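Local coordinates for odorant binding protein, antennal (Anopheles gambiae, PDB 3R1P), which probably binds small hydrophobic odorant molecules in the mosquito antenna, holding them in a pocket inside a small all-helical fold of the PBP/GOBP family, at residues Y10-H18 / K119-E127; H86-I94 / E105-A113. All blocks are in the same frame, centred on the assembly; numbering follows the deposited sequence.

How the interactions relate
Both contacts border the pocket of this all-helical, PBP/GOBP-type protein, and both reach the same palmitic acid. Their centres lie about 21 Å apart, on opposite sides of the chain's centre. Interaction 1 meets the carboxyl end of the ligand through Y10 and P13 and its middle and tail through F120, while interaction 2 approaches the tail with V107, whose CG1 is 3.6 Å from CE of the palmitic acid. The two meet where F120 CE2 touches F111 CE2 at 3.6 Å, the rings packing edge to face. Helix 99-110 is followed directly by helix 114-125, and in sequence interaction 2 is nested inside the loop that interaction 1 closes.

Interaction 1 (Y10-H18 / K119-E127); sequences YKKPAKMLH and KFCHLLVLE. With PLM (palmitic acid), chain G.
The carbonyl oxygen of L126, just past the end of helix 119-125, is gripped by two lysines from helix 11-18. K11 NZ and K15 NZ each donate to L126 O at 2.9 Å, and they arrive from opposite faces of its carbonyl plane. Each ammonium also holds a carbonyl of the last helical turn: K11 NZ bonds L123 O at 2.7 Å, and K15 NZ bonds L124 O at 2.8 Å. Two lysine ammonium groups thus meet the carbonyl oxygens at the C-terminal end of the helix, where its dipole would probably be most negative. K11 NZ adds a long salt bridge to the chain-terminal carboxylate, E127 OXT. K15 folds at chi2 (-49°) and chi3 (-56°), which turns NZ back to L124 O and L126 O.

Alongside, A14 CB packs on L123 CG at 3.7 Å, the small alanine facing L123 and L124. The axes of segments 11-18 and 119-125 come within 8.3 Å, crossing at -80°. One ring face of H18 takes L124 O, 3.2 Å above the plane and toward the rim, and V125 CA, also toward the rim, in a CH-pi contact; Y49 and E29 hold its two nitrogens. Helix 114-125 crosses helix 11-25 here, with L124 packed on Y49 and L53 of helix 44-56, V125 on E29 of helix 29-32, and C121 tied to C35 by a disulfide.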
loop_
_atom_site.group_PDB
_atom_site.type_symbol
_atom_site.label_atom_id
_atom_site.label_comp_id
_atom_site.label_asym_id
_atom_site.label_seq_id
_atom_site.Cartn_x
_atom_site.Cartn_y
_atom_site.Cartn_z
ATOM N N TYR A 10 9.260 -14.713 -2.562
ATOM C CA TYR A 10 8.218 -13.807 -2.052
ATOM C C TYR A 10 6.913 -13.736 -2.863
ATOM O O TYR A 10 5.915 -13.191 -2.376
ATOM C CB TYR A 10 8.836 -12.410 -1.939
ATOM C CG TYR A 10 9.832 -12.283 -0.807
ATOM C CD1 TYR A 10 9.415 -11.941 0.477
ATOM C CD2 TYR A 10 11.192 -12.491 -1.017
ATOM C CE1 TYR A 10 10.320 -11.822 1.525
ATOM C CE2 TYR A 10 12.111 -12.368 0.026
ATOM C CZ TYR A 10 11.669 -12.031 1.296
ATOM O OH TYR A 10 12.550 -11.894 2.343
ATOM N N LYS A 11 6.956 -14.223 -4.123
ATOM C CA LYS A 11 5.846 -14.164 -5.081
ATOM C C LYS A 11 4.522 -14.840 -4.667
ATOM O O LYS A 11 3.469 -14.224 -4.860
ATOM C CB LYS A 11 6.305 -14.552 -6.497
ATOM C CG LYS A 11 5.315 -14.202 -7.612
ATOM C CD LYS A 11 5.590 -12.851 -8.262
ATOM C CE LYS A 11 4.514 -12.509 -9.264
ATOM N NZ LYS A 11 4.209 -11.058 -9.261
ATOM N N LYS A 12 4.562 -16.073 -4.101
ATOM C CA LYS A 12 3.343 -16.773 -3.662
ATOM C C LYS A 12 2.557 -15.950 -2.615
ATOM O O LYS A 12 1.376 -15.678 -2.867
ATOM C CB LYS A 12 3.652 -18.185 -3.138
ATOM C CG LYS A 12 4.132 -19.159 -4.199
ATOM C CD LYS A 12 3.165 -20.325 -4.350
ATOM C CE LYS A 12 3.603 -21.588 -3.636
ATOM N NZ LYS A 12 3.763 -21.409 -2.162
ATOM N N PRO A 13 3.162 -15.499 -1.478
ATOM C CA PRO A 13 2.369 -14.735 -0.496
ATOM C C PRO A 13 1.747 -13.441 -0.999
ATOM O O PRO A 13 0.614 -13.143 -0.631
ATOM C CB PRO A 13 3.352 -14.461 0.644
ATOM C CG PRO A 13 4.447 -15.428 0.466
ATOM C CD PRO A 13 4.544 -15.709 -0.990
ATOM N N ALA A 14 2.475 -12.666 -1.817
ATOM C CA ALA A 14 2.016 -11.373 -2.336
ATOM C C ALA A 14 0.831 -11.465 -3.288
ATOM O O ALA A 14 0.010 -10.546 -3.309
ATOM C CB ALA A 14 3.168 -10.645 -3.001
ATOM N N LYS A 15 0.749 -12.561 -4.088
ATOM C CA LYS A 15 -0.345 -12.802 -5.039
ATOM C C LYS A 15 -1.663 -13.056 -4.286
ATOM O O LYS A 15 -2.720 -12.559 -4.681
ATOM C CB LYS A 15 -0.002 -13.979 -5.988
ATOM C CG LYS A 15 1.068 -13.664 -7.061
ATOM C CD LYS A 15 0.832 -12.352 -7.864
ATOM C CE LYS A 15 -0.516 -12.274 -8.561
ATOM N NZ LYS A 15 -0.701 -10.982 -9.262
ATOM N N MET A 16 -1.537 -13.818 -3.183
ATOM C CA MET A 16 -2.529 -14.203 -2.169
ATOM C C MET A 16 -3.134 -12.920 -1.559
ATOM O O MET A 16 -4.335 -12.854 -1.301
ATOM C CB MET A 16 -1.740 -14.881 -1.048
ATOM C CG MET A 16 -2.113 -16.262 -0.751
ATOM S SD MET A 16 -1.106 -16.749 0.661
ATOM C CE MET A 16 -2.149 -17.791 1.381
ATOM N N LEU A 17 -2.246 -11.927 -1.270
ATOM C CA LEU A 17 -2.539 -10.627 -0.668
ATOM C C LEU A 17 -3.273 -9.690 -1.642
ATOM O O LEU A 17 -4.221 -9.023 -1.241
ATOM C CB LEU A 17 -1.194 -10.018 -0.209
ATOM C CG LEU A 17 -1.157 -9.074 0.989
ATOM C CD1 LEU A 17 -1.416 -9.788 2.278
ATOM C CD2 LEU A 17 0.210 -8.451 1.128
ATOM N N HIS A 18 -2.852 -9.675 -2.928
ATOM C CA HIS A 18 -3.420 -8.861 -4.012
ATOM C C HIS A 18 -4.904 -9.155 -4.310
ATOM O O HIS A 18 -5.687 -8.218 -4.509
ATOM C CB HIS A 18 -2.563 -9.046 -5.281
ATOM C CG HIS A 18 -3.112 -8.383 -6.504
ATOM N ND1 HIS A 18 -3.054 -7.015 -6.666
ATOM C CD2 HIS A 18 -3.691 -8.931 -7.596
ATOM C CE1 HIS A 18 -3.613 -6.769 -7.839
ATOM N NE2 HIS A 18 -4.002 -7.893 -8.438
ATOM N N LYS A 119 8.743 -2.045 -8.393
ATOM C CA LYS A 119 9.100 -3.339 -7.806
ATOM C C LYS A 119 7.932 -3.970 -7.042
ATOM O O LYS A 119 7.624 -5.136 -7.290
ATOM C CB LYS A 119 10.344 -3.219 -6.926
ATOM C CG LYS A 119 11.635 -3.133 -7.748
ATOM C CD LYS A 119 12.857 -2.902 -6.868
ATOM C CE LYS A 119 14.114 -2.696 -7.679
ATOM N NZ LYS A 119 15.313 -2.574 -6.812
ATOM N N PHE A 120 7.251 -3.187 -6.168
ATOM C CA PHE A 120 6.076 -3.652 -5.425
ATOM C C PHE A 120 4.906 -3.879 -6.381
ATOM O O PHE A 120 4.150 -4.841 -6.213
ATOM C CB PHE A 120 5.688 -2.670 -4.306
ATOM C CG PHE A 120 6.598 -2.739 -3.109
ATOM C CD1 PHE A 120 6.501 -3.790 -2.205
ATOM C CD2 PHE A 120 7.540 -1.746 -2.873
ATOM C CE1 PHE A 120 7.339 -3.854 -1.093
ATOM C CE2 PHE A 120 8.390 -1.821 -1.773
ATOM C CZ PHE A 120 8.281 -2.872 -0.887
ATOM N N CYS A 121 4.792 -3.012 -7.413
ATOM C CA CYS A 121 3.761 -3.110 -8.449
ATOM C C CYS A 121 3.865 -4.463 -9.154
ATOM O O CYS A 121 2.863 -5.163 -9.245
ATOM C CB CYS A 121 3.878 -1.948 -9.432
ATOM S SG CYS A 121 2.650 -1.971 -10.755
ATOM N N HIS A 122 5.078 -4.849 -9.605
ATOM C CA HIS A 122 5.331 -6.116 -10.291
ATOM C C HIS A 122 5.045 -7.334 -9.398
ATOM O O HIS A 122 4.403 -8.283 -9.845
ATOM C CB HIS A 122 6.782 -6.184 -10.791
ATOM C CG HIS A 122 7.097 -5.250 -11.926
ATOM N ND1 HIS A 122 8.397 -5.080 -12.360
ATOM C CD2 HIS A 122 6.285 -4.452 -12.660
ATOM C CE1 HIS A 122 8.333 -4.216 -13.361
ATOM N NE2 HIS A 122 7.083 -3.802 -13.571
ATOM N N LEU A 123 5.536 -7.300 -8.147
ATOM C CA LEU A 123 5.397 -8.389 -7.174
ATOM C C LEU A 123 3.941 -8.742 -6.878
ATOM O O LEU A 123 3.584 -9.923 -6.860
ATOM C CB LEU A 123 6.138 -8.025 -5.868
ATOM C CG LEU A 123 6.056 -9.052 -4.731
ATOM C CD1 LEU A 123 6.850 -10.315 -5.062
ATOM C CD2 LEU A 123 6.507 -8.454 -3.418
ATOM N N LEU A 124 3.117 -7.720 -6.654
ATOM C CA LEU A 124 1.715 -7.868 -6.285
ATOM C C LEU A 124 0.800 -8.039 -7.518
ATOM O O LEU A 124 -0.081 -8.919 -7.472
ATOM C CB LEU A 124 1.246 -6.589 -5.567
ATOM C CG LEU A 124 1.747 -6.380 -4.150
ATOM C CD1 LEU A 124 1.751 -4.907 -3.786
ATOM C CD2 LEU A 124 0.913 -7.188 -3.146
ATOM N N VAL A 125 0.996 -7.165 -8.507
ATOM C CA VAL A 125 0.065 -7.040 -9.628
ATOM C C VAL A 125 0.293 -7.940 -10.861
ATOM O O VAL A 125 -0.700 -8.373 -11.424
ATOM C CB VAL A 125 -0.229 -5.530 -9.886
ATOM C CG1 VAL A 125 -1.396 -5.338 -10.817
ATOM C CG2 VAL A 125 -0.487 -4.785 -8.551
ATOM N N LEU A 126 1.526 -8.280 -11.264
ATOM C CA LEU A 126 1.704 -9.148 -12.439
ATOM C C LEU A 126 1.662 -10.632 -12.061
ATOM O O LEU A 126 1.745 -10.975 -10.875
ATOM C CB LEU A 126 3.006 -8.825 -13.203
ATOM C CG LEU A 126 3.240 -7.386 -13.615
ATOM C CD1 LEU A 126 4.615 -7.206 -14.178
ATOM C CD2 LEU A 126 2.165 -6.870 -14.565
ATOM N N GLU A 127 1.559 -11.513 -13.088
ATOM C CA GLU A 127 1.531 -12.970 -12.919
ATOM C C GLU A 127 2.870 -13.489 -12.359
ATOM O O GLU A 127 2.866 -14.504 -11.629
ATOM C CB GLU A 127 1.267 -13.664 -14.265
ATOM C CG GLU A 127 -0.142 -13.521 -14.804
ATOM C CD GLU A 127 -0.385 -14.246 -16.118
ATOM O OE1 GLU A 127 0.239 -15.308 -16.350
ATOM O OE2 GLU A 127 -1.221 -13.759 -16.915
ATOM O OXT GLU A 127 3.925 -12.891 -12.668
HETATM C C1 PLM G . 5.576 -11.743 2.436
HETATM O O1 PLM G . 6.245 -12.801 2.408
HETATM O O2 PLM G . 4.868 -11.436 3.424
HETATM C C2 PLM G . 5.639 -10.822 1.230
HETATM C C3 PLM G . 4.725 -9.600 1.366
HETATM C C4 PLM G . 5.157 -8.442 0.462
HETATM C C5 PLM G . 3.984 -7.518 0.127
HETATM C C6 PLM G . 4.342 -6.038 0.267
HETATM C C7 PLM G . 3.094 -5.154 0.297
HETATM C C8 PLM G . 3.432 -3.713 0.672
HETATM C C9 PLM G . 2.718 -2.700 -0.220
HETATM C CA PLM G . 3.350 -1.315 -0.089
HETATM C CB PLM G . 2.808 -0.340 -1.129
HETATM C CC PLM G . 3.534 -0.502 -2.460
HETATM C CD PLM G . 3.656 0.819 -3.217
HETATM C CE PLM G . 2.381 1.263 -3.939
HETATM C CF PLM G . 1.326 0.170 -4.104
HETATM C CG PLM G . 1.635 -0.727 -5.285
#

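Interaction 2 (H86-I94 / E105-A113); sequences HLTRECSHI and ETVKCYFNA. With PLM (palmitic acid), chain G.
The short helix 88-91 comes up against the last turns of helix 99-110, with the CA atoms of C91 and T106 only 5.4 Å apart. The C91-C109 disulfide staples the two together, one of four such bridges in this all-helical PBP/GOBP-type fold. C91 SG and C109 SG are 2.0 Å apart, with a chi3 of -74°. The CB of C109 points toward segment 86-94, and a chi1 of -179°, with SG anti to the backbone N, sets the sulfur against C91, whose own SG lies beside its backbone N.

Apolar groups close in round the bridge. I94 puts CD1 against C109 CB at 3.6 Å, and its CG2 branch rests on E105 CB. C91 CB also meets Y110 CB at 3.9 Å. The Y110 ring then runs alongside T88, the two side chains pointing the same way, and their hydroxyls are hydrogen-bonded, T88 OG1 to Y110 OH, at 3.2 Å. T88 OG1 sits at the edge of that ring, near its plane. At the end of the contact, L87 CD2 reaches N112 ND2 from the opposite direction, 3.4 Å away. The backbone N of T88 is buried here without a partner in the model.

L69 of helix 69-72 lies against C91, T106 and Y110. V107 turns away from the disulfide toward the palmitic acid, so this turn of helix 99-110 carries the bridge and also lines the pocket. T106 CG2 touches C91 O, while T106 OG1 is bonded to T102 O. The same T106 OG1 accepts a hydrogen bond at 3.1 Å from a water oxygen. That water also donates to I94 O, its oxygen 2.7 Å from the carbonyl oxygen.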
loop_
_atom_site.group_PDB
_atom_site.type_symbol
_atom_site.label_atom_id
_atom_site.label_comp_id
_atom_site.label_asym_id
_atom_site.label_seq_id
_atom_site.Cartn_x
_atom_site.Cartn_y
_atom_site.Cartn_z
ATOM N N HIS A 86 15.925 7.609 8.095
ATOM C CA HIS A 86 15.855 9.067 8.001
ATOM C C HIS A 86 14.465 9.604 7.592
ATOM O O HIS A 86 14.123 10.716 8.000
ATOM C CB HIS A 86 16.942 9.600 7.081
ATOM N N LEU A 87 13.672 8.822 6.796
ATOM C CA LEU A 87 12.307 9.152 6.326
ATOM C C LEU A 87 11.237 8.196 6.886
ATOM O O LEU A 87 10.038 8.481 6.817
ATOM C CB LEU A 87 12.250 9.181 4.786
ATOM C CG LEU A 87 11.416 10.294 4.149
ATOM C CD1 LEU A 87 11.977 11.660 4.463
ATOM C CD2 LEU A 87 11.380 10.143 2.673
ATOM N N THR A 88 11.681 7.068 7.455
ATOM C CA THR A 88 10.821 6.068 8.086
ATOM C C THR A 88 10.013 6.697 9.223
ATOM O O THR A 88 8.812 6.448 9.339
ATOM C CB THR A 88 11.672 4.886 8.583
ATOM O OG1 THR A 88 12.515 4.427 7.526
ATOM C CG2 THR A 88 10.829 3.735 9.070
ATOM N N ARG A 89 10.667 7.524 10.045
ATOM C CA ARG A 89 9.996 8.146 11.166
ATOM C C ARG A 89 8.869 9.138 10.778
ATOM O O ARG A 89 7.772 8.999 11.285
ATOM C CB ARG A 89 11.001 8.708 12.179
ATOM C CG ARG A 89 11.698 9.980 11.724
ATOM C CD ARG A 89 13.195 9.943 11.869
ATOM N NE ARG A 89 13.755 11.218 11.432
ATOM C CZ ARG A 89 14.999 11.402 11.015
ATOM N NH1 ARG A 89 15.854 10.387 10.983
ATOM N NH2 ARG A 89 15.402 12.606 10.627
ATOM N N GLU A 90 9.113 10.068 9.834
ATOM C CA GLU A 90 8.067 11.016 9.469
ATOM C C GLU A 90 6.852 10.373 8.785
ATOM O O GLU A 90 5.706 10.658 9.150
ATOM C CB GLU A 90 8.619 12.256 8.731
ATOM C CG GLU A 90 8.527 12.255 7.219
ATOM C CD GLU A 90 8.846 13.594 6.582
ATOM O OE1 GLU A 90 7.906 14.251 6.079
ATOM O OE2 GLU A 90 10.037 13.982 6.578
ATOM N N CYS A 91 7.125 9.468 7.829
ATOM C CA CYS A 91 6.083 8.794 7.075
ATOM C C CYS A 91 5.283 7.815 7.926
ATOM O O CYS A 91 4.139 7.533 7.586
ATOM C CB CYS A 91 6.666 8.113 5.844
ATOM S SG CYS A 91 7.615 9.206 4.753
ATOM N N SER A 92 5.862 7.319 9.040
ATOM C CA SER A 92 5.155 6.389 9.931
ATOM C C SER A 92 4.277 7.109 10.974
ATOM O O SER A 92 3.694 6.455 11.826
ATOM C CB SER A 92 6.126 5.418 10.601
ATOM O OG SER A 92 7.073 6.103 11.403
ATOM N N HIS A 93 4.152 8.436 10.891
ATOM C CA HIS A 93 3.319 9.188 11.829
ATOM C C HIS A 93 2.218 9.991 11.127
ATOM O O HIS A 93 1.652 10.914 11.707
ATOM C CB HIS A 93 4.165 10.063 12.749
ATOM C CG HIS A 93 5.021 9.285 13.694
ATOM N ND1 HIS A 93 4.602 9.019 14.973
ATOM C CD2 HIS A 93 6.231 8.709 13.501
ATOM C CE1 HIS A 93 5.567 8.303 15.524
ATOM N NE2 HIS A 93 6.577 8.112 14.681
ATOM N N ILE A 94 1.906 9.624 9.888
ATOM C CA ILE A 94 0.849 10.266 9.112
ATOM C C ILE A 94 -0.484 9.657 9.542
ATOM O O ILE A 94 -0.652 8.434 9.480
ATOM C CB ILE A 94 1.098 10.119 7.582
ATOM C CG1 ILE A 94 2.365 10.907 7.123
ATOM C CG2 ILE A 94 -0.156 10.496 6.765
ATOM C CD1 ILE A 94 2.854 10.562 5.733
ATOM N N GLU A 105 -1.310 8.406 1.638
ATOM C CA GLU A 105 -0.361 9.450 2.032
ATOM C C GLU A 105 0.937 8.870 2.587
ATOM O O GLU A 105 2.004 9.440 2.353
ATOM C CB GLU A 105 -0.975 10.426 3.033
ATOM C CG GLU A 105 -1.986 11.392 2.433
ATOM C CD GLU A 105 -2.470 12.469 3.392
ATOM O OE1 GLU A 105 -1.734 12.808 4.348
ATOM O OE2 GLU A 105 -3.584 12.997 3.167
ATOM N N THR A 106 0.853 7.740 3.310
ATOM C CA THR A 106 2.045 7.083 3.870
ATOM C C THR A 106 2.941 6.566 2.715
ATOM O O THR A 106 4.152 6.796 2.734
ATOM C CB THR A 106 1.652 5.984 4.890
ATOM O OG1 THR A 106 0.886 6.557 5.946
ATOM C CG2 THR A 106 2.862 5.248 5.468
ATOM N N VAL A 107 2.335 5.878 1.718
ATOM C CA VAL A 107 3.047 5.343 0.544
ATOM C C VAL A 107 3.684 6.486 -0.273
ATOM O O VAL A 107 4.860 6.394 -0.628
ATOM C CB VAL A 107 2.159 4.395 -0.299
ATOM C CG1 VAL A 107 2.800 4.039 -1.642
ATOM C CG2 VAL A 107 1.860 3.130 0.487
ATOM N N LYS A 108 2.925 7.570 -0.509
ATOM C CA LYS A 108 3.409 8.769 -1.218
ATOM C C LYS A 108 4.646 9.353 -0.540
ATOM O O LYS A 108 5.611 9.701 -1.216
ATOM C CB LYS A 108 2.300 9.835 -1.301
ATOM C CG LYS A 108 1.254 9.550 -2.382
ATOM C CD LYS A 108 1.798 9.575 -3.835
ATOM C CE LYS A 108 2.242 10.946 -4.326
ATOM N NZ LYS A 108 1.111 11.921 -4.426
ATOM N N CYS A 109 4.621 9.417 0.803
ATOM C CA CYS A 109 5.702 9.926 1.639
ATOM C C CYS A 109 6.937 9.002 1.578
ATOM O O CYS A 109 8.044 9.475 1.324
ATOM C CB CYS A 109 5.184 10.095 3.069
ATOM S SG CYS A 109 6.378 10.747 4.264
ATOM N N TYR A 110 6.733 7.697 1.841
ATOM C CA TYR A 110 7.783 6.682 1.964
ATOM C C TYR A 110 8.357 6.110 0.670
ATOM O O TYR A 110 9.575 5.982 0.557
ATOM C CB TYR A 110 7.336 5.576 2.924
ATOM C CG TYR A 110 8.478 4.770 3.497
ATOM C CD1 TYR A 110 9.377 5.338 4.399
ATOM C CD2 TYR A 110 8.650 3.432 3.157
ATOM C CE1 TYR A 110 10.446 4.606 4.916
ATOM C CE2 TYR A 110 9.697 2.679 3.691
ATOM C CZ TYR A 110 10.582 3.264 4.586
ATOM O OH TYR A 110 11.620 2.528 5.121
ATOM N N PHE A 111 7.489 5.727 -0.278
ATOM C CA PHE A 111 7.916 5.171 -1.566
ATOM C C PHE A 111 7.873 6.261 -2.641
ATOM O O PHE A 111 7.084 6.198 -3.578
ATOM C CB PHE A 111 7.099 3.911 -1.943
ATOM C CG PHE A 111 7.133 2.824 -0.892
ATOM C CD1 PHE A 111 6.025 2.571 -0.092
ATOM C CD2 PHE A 111 8.288 2.079 -0.673
ATOM C CE1 PHE A 111 6.059 1.563 0.879
ATOM C CE2 PHE A 111 8.324 1.081 0.308
ATOM C CZ PHE A 111 7.208 0.822 1.069
ATOM N N ASN A 112 8.716 7.290 -2.462
ATOM C CA ASN A 112 8.804 8.448 -3.356
ATOM C C ASN A 112 9.539 8.159 -4.673
ATOM O O ASN A 112 9.262 8.823 -5.675
ATOM C CB ASN A 112 9.418 9.655 -2.629
ATOM C CG ASN A 112 10.695 9.362 -1.869
ATOM O OD1 ASN A 112 11.542 8.558 -2.278
ATOM N ND2 ASN A 112 10.836 9.981 -0.715
ATOM N N ALA A 113 10.481 7.185 -4.667
ATOM C CA ALA A 113 11.247 6.796 -5.854
ATOM C C ALA A 113 10.425 5.877 -6.755
ATOM O O ALA A 113 9.762 4.964 -6.266
ATOM C CB ALA A 113 12.552 6.120 -5.458
HETATM C C1 PLM G . 5.576 -11.743 2.436
HETATM O O1 PLM G . 6.245 -12.801 2.408
HETATM O O2 PLM G . 4.868 -11.436 3.424
HETATM C C2 PLM G . 5.639 -10.822 1.230
HETATM C C3 PLM G . 4.725 -9.600 1.366
HETATM C C4 PLM G . 5.157 -8.442 0.462
HETATM C C5 PLM G . 3.984 -7.518 0.127
HETATM C C6 PLM G . 4.342 -6.038 0.267
HETATM C C7 PLM G . 3.094 -5.154 0.297
HETATM C C8 PLM G . 3.432 -3.713 0.672
HETATM C C9 PLM G . 2.718 -2.700 -0.220
HETATM C CA PLM G . 3.350 -1.315 -0.089
HETATM C CB PLM G . 2.808 -0.340 -1.129
HETATM C CC PLM G . 3.534 -0.502 -2.460
HETATM C CD PLM G . 3.656 0.819 -3.217
HETATM C CE PLM G . 2.381 1.263 -3.939
HETATM C CF PLM G . 1.326 0.170 -4.104
HETATM C CG PLM G . 1.635 -0.727 -5.285
HETATM O O HOH W 1 1.349 6.624 8.976
#